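Long-range contacts in trilobed Protease (Pyrococcus furiosus, PDB 2GOP), which is a protein-cleaving hydrolase, represented here by its beta-propeller domain with open Velcro topology, which probably governs substrate access: residues Ala61-Ile66 and Lys104-Leu109; Glu80-Ser85 and Ile100-Asn105. All coordinates share one frame; numbering follows the deposited sequence.

In the fold
Both contacts involve the same blade of a seven-bladed beta-propeller. Contact 1 joins two blades: strand 62-66, the first strand of one, meets strand 105-111, the first of the next. Contact 2 lies within the earlier blade and pairs its last two strands, 84-91 and 96-103. The centre of contact 1 lies about 9 Å from the centre of the chain, that of contact 2 about 20 Å. Their centres are about 11 Å apart, and Lys104 and Asn105, where the chain passes into the next blade, belong to both. They also touch directly, Ile106 CG1 packing 4.0 Å from Ser85 CB, so the interblade seam and the blade's outer hairpin meet at this crossing.

Contact 1 (Ala61-Ile66 and Lys104-Leu109); sequences ATMPRI and KNIRSL
Met63 and Arg65 on strand 62-66 face Ile106 and Leu109 on strand 105-109, the two strands running 19° from parallel with axes 8.6 Å apart at closest approach. At this spacing side chains, not paired backbones, close the seam between adjacent propeller blades. Met63 lies obliquely across the second strand. Its SD rests 3.7 Å from Ile106 CG2, and a bend at the thioether (chi3 74°) turns CE to Leu109, where it sits 3.7 Å from CB. Leu109 is held from two directions, for its CG also packs against Arg65 CG at 3.8 Å. Beyond this aliphatic part, the Arg65 chain bends at chi2 and becomes polar. Arg65 NE donates to Leu109 O at 2.9 Å, a rather bent bond (134° at the hydrogen) whose acceptor lies near the guanidinium plane but slightly tilted from it. Arg65 NH2 donates to a water 3.1 Å away, which lies in that plane and accepts a second bond from Leu109 N at 2.9 Å. Arg65 NH1 turns back to Pro64 O of its own strand, 3.0 Å away, and forms a salt bridge with Asp19 of the preceding blade. The Leu109 side chain also touches Leu118 and Ile120 of strand 117-123 in its own blade. All three guanidinium nitrogens are thus engaged, which should resist rotation of the group; the blades are joined by an apolar patch beside a polar clasp on the backbone of Leu109, and the carboxylate of Asp19 probably offsets the repulsion between the like charges of Arg65 and Arg21.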
ATOM      1  N   ALA A  61      25.206   4.662   6.723  1.00 42.21           N
ATOM      2  CA  ALA A  61      24.453   5.496   5.793  1.00 41.50           C
ATOM      3  C   ALA A  61      23.585   4.668   4.850  1.00 42.02           C
ATOM      4  O   ALA A  61      23.940   3.542   4.496  1.00 43.57           O
ATOM      5  CB  ALA A  61      25.415   6.349   4.981  1.00 41.54           C
ATOM      6  N   THR A  62      22.441   5.238   4.465  1.00 42.24           N
ATOM      7  CA  THR A  62      21.569   4.694   3.420  1.00 41.68           C
ATOM      8  C   THR A  62      21.094   5.866   2.526  1.00 41.80           C
ATOM      9  O   THR A  62      21.523   6.999   2.714  1.00 39.72           O
ATOM     10  CB  THR A  62      20.331   3.989   4.043  1.00 43.15           C
ATOM     11  OG1 THR A  62      19.554   4.945   4.772  1.00 40.25           O
ATOM     12  CG2 THR A  62      20.748   2.844   4.991  1.00 40.06           C
ATOM     13  N   MET A  63      20.203   5.594   1.576  1.00 41.37           N
ATOM     14  CA  MET A  63      19.681   6.606   0.641  1.00 41.29           C
ATOM     15  C   MET A  63      20.766   7.326  -0.169  1.00 42.90           C
ATOM     16  O   MET A  63      20.778   8.557  -0.225  1.00 41.97           O
ATOM     17  CB  MET A  63      18.816   7.644   1.361  1.00 43.05           C
ATOM     18  CG  MET A  63      17.582   7.106   2.057  1.00 42.21           C
ATOM     19  SD  MET A  63      16.363   8.409   2.373  1.00 46.51           S
ATOM     20  CE  MET A  63      15.711   8.684   0.734  1.00 49.17           C
ATOM     21  N   PRO A  64      21.676   6.568  -0.804  1.00 40.55           N
ATOM     22  CA  PRO A  64      22.710   7.200  -1.626  1.00 40.10           C
ATOM     23  C   PRO A  64      22.111   7.906  -2.834  1.00 41.15           C
ATOM     24  O   PRO A  64      21.309   7.313  -3.558  1.00 41.20           O
ATOM     25  CB  PRO A  64      23.567   6.020  -2.079  1.00 39.51           C
ATOM     26  CG  PRO A  64      22.648   4.850  -2.035  1.00 40.73           C
ATOM     27  CD  PRO A  64      21.802   5.100  -0.812  1.00 41.60           C
ATOM     28  N   ARG A  65      22.476   9.170  -3.026  1.00 40.19           N
ATOM     29  CA  ARG A  65      22.016   9.945  -4.174  1.00 40.59           C
ATOM     30  C   ARG A  65      23.221  10.653  -4.759  1.00 40.33           C
ATOM     31  O   ARG A  65      23.771  11.570  -4.147  1.00 40.26           O
ATOM     32  CB  ARG A  65      20.930  10.955  -3.757  1.00 38.03           C
ATOM     33  CG  ARG A  65      19.693  10.314  -3.095  1.00 40.92           C
ATOM     34  CD  ARG A  65      18.887   9.449  -4.047  1.00 38.30           C
ATOM     35  NE  ARG A  65      17.639   8.964  -3.443  1.00 39.16           N
ATOM     36  CZ  ARG A  65      17.481   7.809  -2.795  1.00 37.69           C
ATOM     37  NH1 ARG A  65      18.473   6.937  -2.655  1.00 40.54           N
ATOM     38  NH2 ARG A  65      16.292   7.509  -2.294  1.00 36.30           N
ATOM     39  N   ILE A  66      23.667  10.203  -5.925  1.00 40.00           N
ATOM     40  CA  ILE A  66      24.824  10.798  -6.569  1.00 42.53           C
ATOM     41  C   ILE A  66      24.331  12.009  -7.335  1.00 41.69           C
ATOM     42  O   ILE A  66      23.351  11.909  -8.050  1.00 44.10           O
ATOM     43  CB  ILE A  66      25.503   9.833  -7.566  1.00 44.23           C
ATOM     44  CG1 ILE A  66      25.944   8.537  -6.868  1.00 46.14           C
ATOM     45  CG2 ILE A  66      26.707  10.535  -8.242  1.00 42.14           C
ATOM     46  CD1 ILE A  66      25.974   7.332  -7.787  1.00 44.08           C
ATOM     47  N   LYS A 104      12.234  13.816  11.482  1.00 47.82           N
ATOM     48  CA  LYS A 104      11.714  12.613  12.117  1.00 49.72           C
ATOM     49  C   LYS A 104      11.854  11.451  11.143  1.00 49.42           C
ATOM     50  O   LYS A 104      12.439  10.422  11.468  1.00 50.26           O
ATOM     51  CB  LYS A 104      10.247  12.825  12.508  1.00 51.35           C
ATOM     52  CG  LYS A 104       9.686  11.842  13.520  1.00 51.52           C
ATOM     53  CD  LYS A 104       8.212  12.168  13.805  1.00 55.29           C
ATOM     54  CE  LYS A 104       7.637  11.369  14.984  1.00 57.88           C
ATOM     55  NZ  LYS A 104       7.868  12.013  16.316  1.00 61.58           N
ATOM     56  N   ASN A 105      11.325  11.644   9.940  1.00 49.47           N
ATOM     57  CA  ASN A 105      11.345  10.629   8.901  1.00 47.27           C
ATOM     58  C   ASN A 105      11.596  11.272   7.531  1.00 45.49           C
ATOM     59  O   ASN A 105      11.187  12.402   7.289  1.00 44.92           O
ATOM     60  CB  ASN A 105      10.007   9.886   8.909  1.00 50.41           C
ATOM     61  CG  ASN A 105      10.020   8.637   8.048  1.00 55.04           C
ATOM     62  OD1 ASN A 105       9.280   8.536   7.067  1.00 63.24           O
ATOM     63  ND2 ASN A 105      10.866   7.676   8.411  1.00 62.71           N
ATOM     64  N   ILE A 106      12.265  10.544   6.645  1.00 43.47           N
ATOM     65  CA  ILE A 106      12.530  10.994   5.275  1.00 43.84           C
ATOM     66  C   ILE A 106      11.800  10.094   4.271  1.00 43.67           C
ATOM     67  O   ILE A 106      11.912   8.871   4.337  1.00 44.36           O
ATOM     68  CB  ILE A 106      14.044  10.994   4.985  1.00 43.84           C
ATOM     69  CG1 ILE A 106      14.765  11.953   5.949  1.00 42.23           C
ATOM     70  CG2 ILE A 106      14.328  11.320   3.501  1.00 41.55           C
ATOM     71  CD1 ILE A 106      14.414  13.443   5.803  1.00 40.86           C
ATOM     72  N   ARG A 107      11.041  10.706   3.364  1.00 42.85           N
ATOM     73  CA  ARG A 107      10.320   9.980   2.315  1.00 43.50           C
ATOM     74  C   ARG A 107      11.134   9.918   1.022  1.00 42.38           C
ATOM     75  O   ARG A 107      11.199   8.877   0.381  1.00 41.87           O
ATOM     76  CB  ARG A 107       8.961  10.632   2.031  1.00 45.23           C
ATOM     77  CG  ARG A 107       8.055   9.806   1.125  1.00 47.97           C
ATOM     78  CD  ARG A 107       6.929  10.631   0.543  1.00 52.05           C
ATOM     79  NE  ARG A 107       5.828   9.799   0.049  1.00 57.19           N
ATOM     80  CZ  ARG A 107       4.804   9.354   0.787  1.00 63.74           C
ATOM     81  NH1 ARG A 107       4.718   9.630   2.092  1.00 65.58           N
ATOM     82  NH2 ARG A 107       3.852   8.617   0.215  1.00 62.40           N
ATOM     83  N   SER A 108      11.722  11.036   0.619  1.00 41.59           N
ATOM     84  CA  SER A 108      12.521  11.059  -0.610  1.00 40.15           C
ATOM     85  C   SER A 108      13.650  12.067  -0.549  1.00 40.12           C
ATOM     86  O   SER A 108      13.625  13.017   0.243  1.00 38.70           O
ATOM     87  CB  SER A 108      11.652  11.366  -1.818  1.00 40.55           C
ATOM     88  OG  SER A 108      10.972  12.592  -1.632  1.00 42.45           O
ATOM     89  N   LEU A 109      14.624  11.843  -1.426  1.00 37.44           N
ATOM     90  CA  LEU A 109      15.844  12.627  -1.485  1.00 38.32           C
ATOM     91  C   LEU A 109      16.291  12.669  -2.941  1.00 36.82           C
ATOM     92  O   LEU A 109      16.545  11.622  -3.517  1.00 38.05           O
ATOM     93  CB  LEU A 109      16.898  11.952  -0.618  1.00 38.58           C
ATOM     94  CG  LEU A 109      18.242  12.644  -0.449  1.00 39.24           C
ATOM     95  CD1 LEU A 109      18.056  14.049   0.152  1.00 39.86           C
ATOM     96  CD2 LEU A 109      19.116  11.742   0.419  1.00 38.73           C
TER
HETATM   97  O   HOH W   1      14.178   9.576  -3.118  1.00 47.25           O

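Contact 2 (Glu80-Ser85 and Ile100-Asn105)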
ATOM      1  N   GLU A  80      19.933   6.705  16.200  1.00 59.76           N
ATOM      2  CA  GLU A  80      19.133   5.793  17.038  1.00 60.57           C
ATOM      3  C   GLU A  80      18.738   6.392  18.390  1.00 61.32           C
ATOM      4  O   GLU A  80      17.655   6.113  18.913  1.00 63.25           O
ATOM      5  CB  GLU A  80      19.905   4.490  17.300  1.00 60.59           C
ATOM      6  CG  GLU A  80      19.971   3.507  16.131  1.00 60.74           C
ATOM      7  CD  GLU A  80      20.369   2.097  16.583  1.00 62.72           C
ATOM      8  OE1 GLU A  80      21.345   1.541  16.034  1.00 67.10           O
ATOM      9  OE2 GLU A  80      19.714   1.543  17.497  1.00 65.91           O
ATOM     10  N   GLU A  81      19.631   7.200  18.953  1.00 61.77           N
ATOM     11  CA  GLU A  81      19.473   7.719  20.310  1.00 61.89           C
ATOM     12  C   GLU A  81      18.540   8.927  20.367  1.00 61.28           C
ATOM     13  O   GLU A  81      17.904   9.178  21.394  1.00 60.56           O
ATOM     14  CB  GLU A  81      20.846   8.088  20.875  1.00 62.96           C
ATOM     15  CG  GLU A  81      20.931   8.074  22.390  1.00 63.98           C
ATOM     16  CD  GLU A  81      22.347   8.273  22.893  1.00 64.33           C
ATOM     17  OE1 GLU A  81      23.299   7.913  22.169  1.00 66.74           O
ATOM     18  OE2 GLU A  81      22.509   8.787  24.019  1.00 68.48           O
ATOM     19  N   LYS A  82      18.479   9.675  19.267  1.00 59.87           N
ATOM     20  CA  LYS A  82      17.599  10.836  19.149  1.00 58.50           C
ATOM     21  C   LYS A  82      16.267  10.504  18.481  1.00 56.69           C
ATOM     22  O   LYS A  82      15.329  11.302  18.550  1.00 54.62           O
ATOM     23  CB  LYS A  82      18.276  11.936  18.326  1.00 59.61           C
ATOM     24  CG  LYS A  82      18.929  13.054  19.121  1.00 59.84           C
ATOM     25  CD  LYS A  82      19.418  14.144  18.165  1.00 59.82           C
ATOM     26  CE  LYS A  82      19.288  15.538  18.749  1.00 60.75           C
ATOM     27  NZ  LYS A  82      19.470  16.574  17.693  1.00 60.82           N
ATOM     28  N   LYS A  83      16.189   9.342  17.833  1.00 55.97           N
ATOM     29  CA  LYS A  83      15.056   8.994  16.970  1.00 56.81           C
ATOM     30  C   LYS A  83      14.842  10.074  15.897  1.00 55.87           C
ATOM     31  O   LYS A  83      13.746  10.610  15.738  1.00 56.16           O
ATOM     32  CB  LYS A  83      13.769   8.774  17.781  1.00 57.85           C
ATOM     33  CG  LYS A  83      13.752   7.529  18.648  1.00 58.92           C
ATOM     34  CD  LYS A  83      12.341   7.282  19.188  1.00 59.07           C
ATOM     35  CE  LYS A  83      12.279   6.084  20.127  1.00 60.29           C
ATOM     36  NZ  LYS A  83      10.883   5.775  20.558  1.00 58.82           N
ATOM     37  N   VAL A  84      15.910  10.408  15.183  1.00 54.27           N
ATOM     38  CA  VAL A  84      15.821  11.330  14.055  1.00 53.35           C
ATOM     39  C   VAL A  84      16.630  10.798  12.892  1.00 51.60           C
ATOM     40  O   VAL A  84      17.608  10.076  13.089  1.00 52.49           O
ATOM     41  CB  VAL A  84      16.332  12.743  14.397  1.00 53.78           C
ATOM     42  CG1 VAL A  84      15.398  13.422  15.388  1.00 55.50           C
ATOM     43  CG2 VAL A  84      17.755  12.688  14.923  1.00 51.70           C
ATOM     44  N   SER A  85      16.198  11.155  11.686  1.00 50.09           N
ATOM     45  CA  SER A  85      16.914  10.824  10.462  1.00 50.12           C
ATOM     46  C   SER A  85      17.609  12.078   9.998  1.00 48.11           C
ATOM     47  O   SER A  85      17.009  13.145   9.977  1.00 50.14           O
ATOM     48  CB  SER A  85      15.943  10.364   9.374  1.00 49.96           C
ATOM     49  OG  SER A  85      14.935   9.545   9.922  1.00 48.12           O
ATOM     50  N   ILE A 100      23.263  18.220   7.012  1.00 41.61           N
ATOM     51  CA  ILE A 100      22.608  19.449   6.551  1.00 42.71           C
ATOM     52  C   ILE A 100      21.181  19.632   7.065  1.00 42.82           C
ATOM     53  O   ILE A 100      20.646  20.737   7.005  1.00 44.41           O
ATOM     54  CB  ILE A 100      22.618  19.566   5.018  1.00 43.36           C
ATOM     55  CG1 ILE A 100      21.731  18.493   4.367  1.00 42.00           C
ATOM     56  CG2 ILE A 100      24.038  19.501   4.515  1.00 43.42           C
ATOM     57  CD1 ILE A 100      21.319  18.810   2.917  1.00 42.62           C
ATOM     58  N   LEU A 101      20.579  18.570   7.588  1.00 44.91           N
ATOM     59  CA  LEU A 101      19.191  18.615   8.021  1.00 45.96           C
ATOM     60  C   LEU A 101      18.871  17.478   8.974  1.00 45.63           C
ATOM     61  O   LEU A 101      19.440  16.399   8.881  1.00 47.08           O
ATOM     62  CB  LEU A 101      18.262  18.516   6.807  1.00 47.32           C
ATOM     63  CG  LEU A 101      16.762  18.609   7.096  1.00 47.68           C
ATOM     64  CD1 LEU A 101      16.337  20.070   7.071  1.00 48.46           C
ATOM     65  CD2 LEU A 101      15.985  17.771   6.104  1.00 47.05           C
ATOM     66  N   GLU A 102      17.933  17.745   9.872  1.00 47.56           N
ATOM     67  CA  GLU A 102      17.403  16.769  10.805  1.00 49.34           C
ATOM     68  C   GLU A 102      15.885  16.692  10.642  1.00 48.34           C
ATOM     69  O   GLU A 102      15.207  17.721  10.537  1.00 48.61           O
ATOM     70  CB  GLU A 102      17.750  17.194  12.234  1.00 51.26           C
ATOM     71  CG  GLU A 102      17.777  16.059  13.228  1.00 55.94           C
ATOM     72  CD  GLU A 102      18.342  16.472  14.575  1.00 56.92           C
ATOM     73  OE1 GLU A 102      19.209  17.372  14.611  1.00 65.52           O
ATOM     74  OE2 GLU A 102      17.923  15.886  15.597  1.00 62.83           O
ATOM     75  N   ALA A 103      15.354  15.476  10.614  1.00 46.31           N
ATOM     76  CA  ALA A 103      13.910  15.273  10.531  1.00 46.41           C
ATOM     77  C   ALA A 103      13.520  13.962  11.191  1.00 45.22           C
ATOM     78  O   ALA A 103      14.358  13.104  11.418  1.00 46.17           O
ATOM     79  CB  ALA A 103      13.450  15.294   9.082  1.00 43.67           C
ATOM     80  N   LYS A 104      12.234  13.816  11.482  1.00 47.82           N
ATOM     81  CA  LYS A 104      11.714  12.613  12.117  1.00 49.72           C
ATOM     82  C   LYS A 104      11.854  11.451  11.143  1.00 49.42           C
ATOM     83  O   LYS A 104      12.439  10.422  11.468  1.00 50.26           O
ATOM     84  CB  LYS A 104      10.247  12.825  12.508  1.00 51.35           C
ATOM     85  CG  LYS A 104       9.686  11.842  13.520  1.00 51.52           C
ATOM     86  CD  LYS A 104       8.212  12.168  13.805  1.00 55.29           C
ATOM     87  CE  LYS A 104       7.637  11.369  14.984  1.00 57.88           C
ATOM     88  NZ  LYS A 104       7.868  12.013  16.316  1.00 61.58           N
ATOM     89  N   ASN A 105      11.325  11.644   9.940  1.00 49.47           N
ATOM     90  CA  ASN A 105      11.345  10.629   8.901  1.00 47.27           C
ATOM     91  C   ASN A 105      11.596  11.272   7.531  1.00 45.49           C
ATOM     92  O   ASN A 105      11.187  12.402   7.289  1.00 44.92           O
ATOM     93  CB  ASN A 105      10.007   9.886   8.909  1.00 50.41           C
ATOM     94  CG  ASN A 105      10.020   8.637   8.048  1.00 55.04           C
ATOM     95  OD1 ASN A 105       9.280   8.536   7.067  1.00 63.24           O
ATOM     96  ND2 ASN A 105      10.866   7.676   8.411  1.00 62.71           N
TER
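Ser85 reaches past its strand partner: while its backbone pairs with Ala103, its hydroxyl donates to Lys104 O, 3.1 Å from OG and well above the plane of that carbonyl. With chi1 at -40°, OG stands beside the backbone N and anti to the carbonyl carbon, which brings it to Lys104 O; Lys104 is one residue of a classic beta bulge opposite Phe123. Ser85 and Ala103 form an antiparallel hydrogen-bonded pair, with Ser85 N 2.7 Å from Ala103 O and Ala103 N 2.9 Å from Ser85 O, both bonds close to linear with the carbonyls. Next along, Glu102 extends to meet Lys82 at about a right angle. Lys82 NZ forms a salt bridge with Glu102 OE2 at 2.7 Å; OE2 accepts through its syn lone pair, on the side of OE1. The same oxygen touches both methyls of Val84, 3.3 Å from CG2, and the aliphatic part of the glutamate follows, with CG 3.8 Å from Val84 CG2. Glu102 OE1 pairs with Lys99, so the carboxylate is shared by two lysines. Replacing Glu102 by an alanine would probably leave the ammonium groups of Lys82 and Lys99 without their shared counter-charge and strip cover from Val84. The contact ties together the open end of the hairpin of strands 84-91 and 96-103, remote from its turn, just before the chain enters strand 105-111. Strand 72-79 lies alongside, its Met76 meeting Ser85 and its Asn79 meeting Val84; Trp155 of strand 151-158, in the next blade, packs on Ala103, and Lys83 packs against Asp148 of the second subunit.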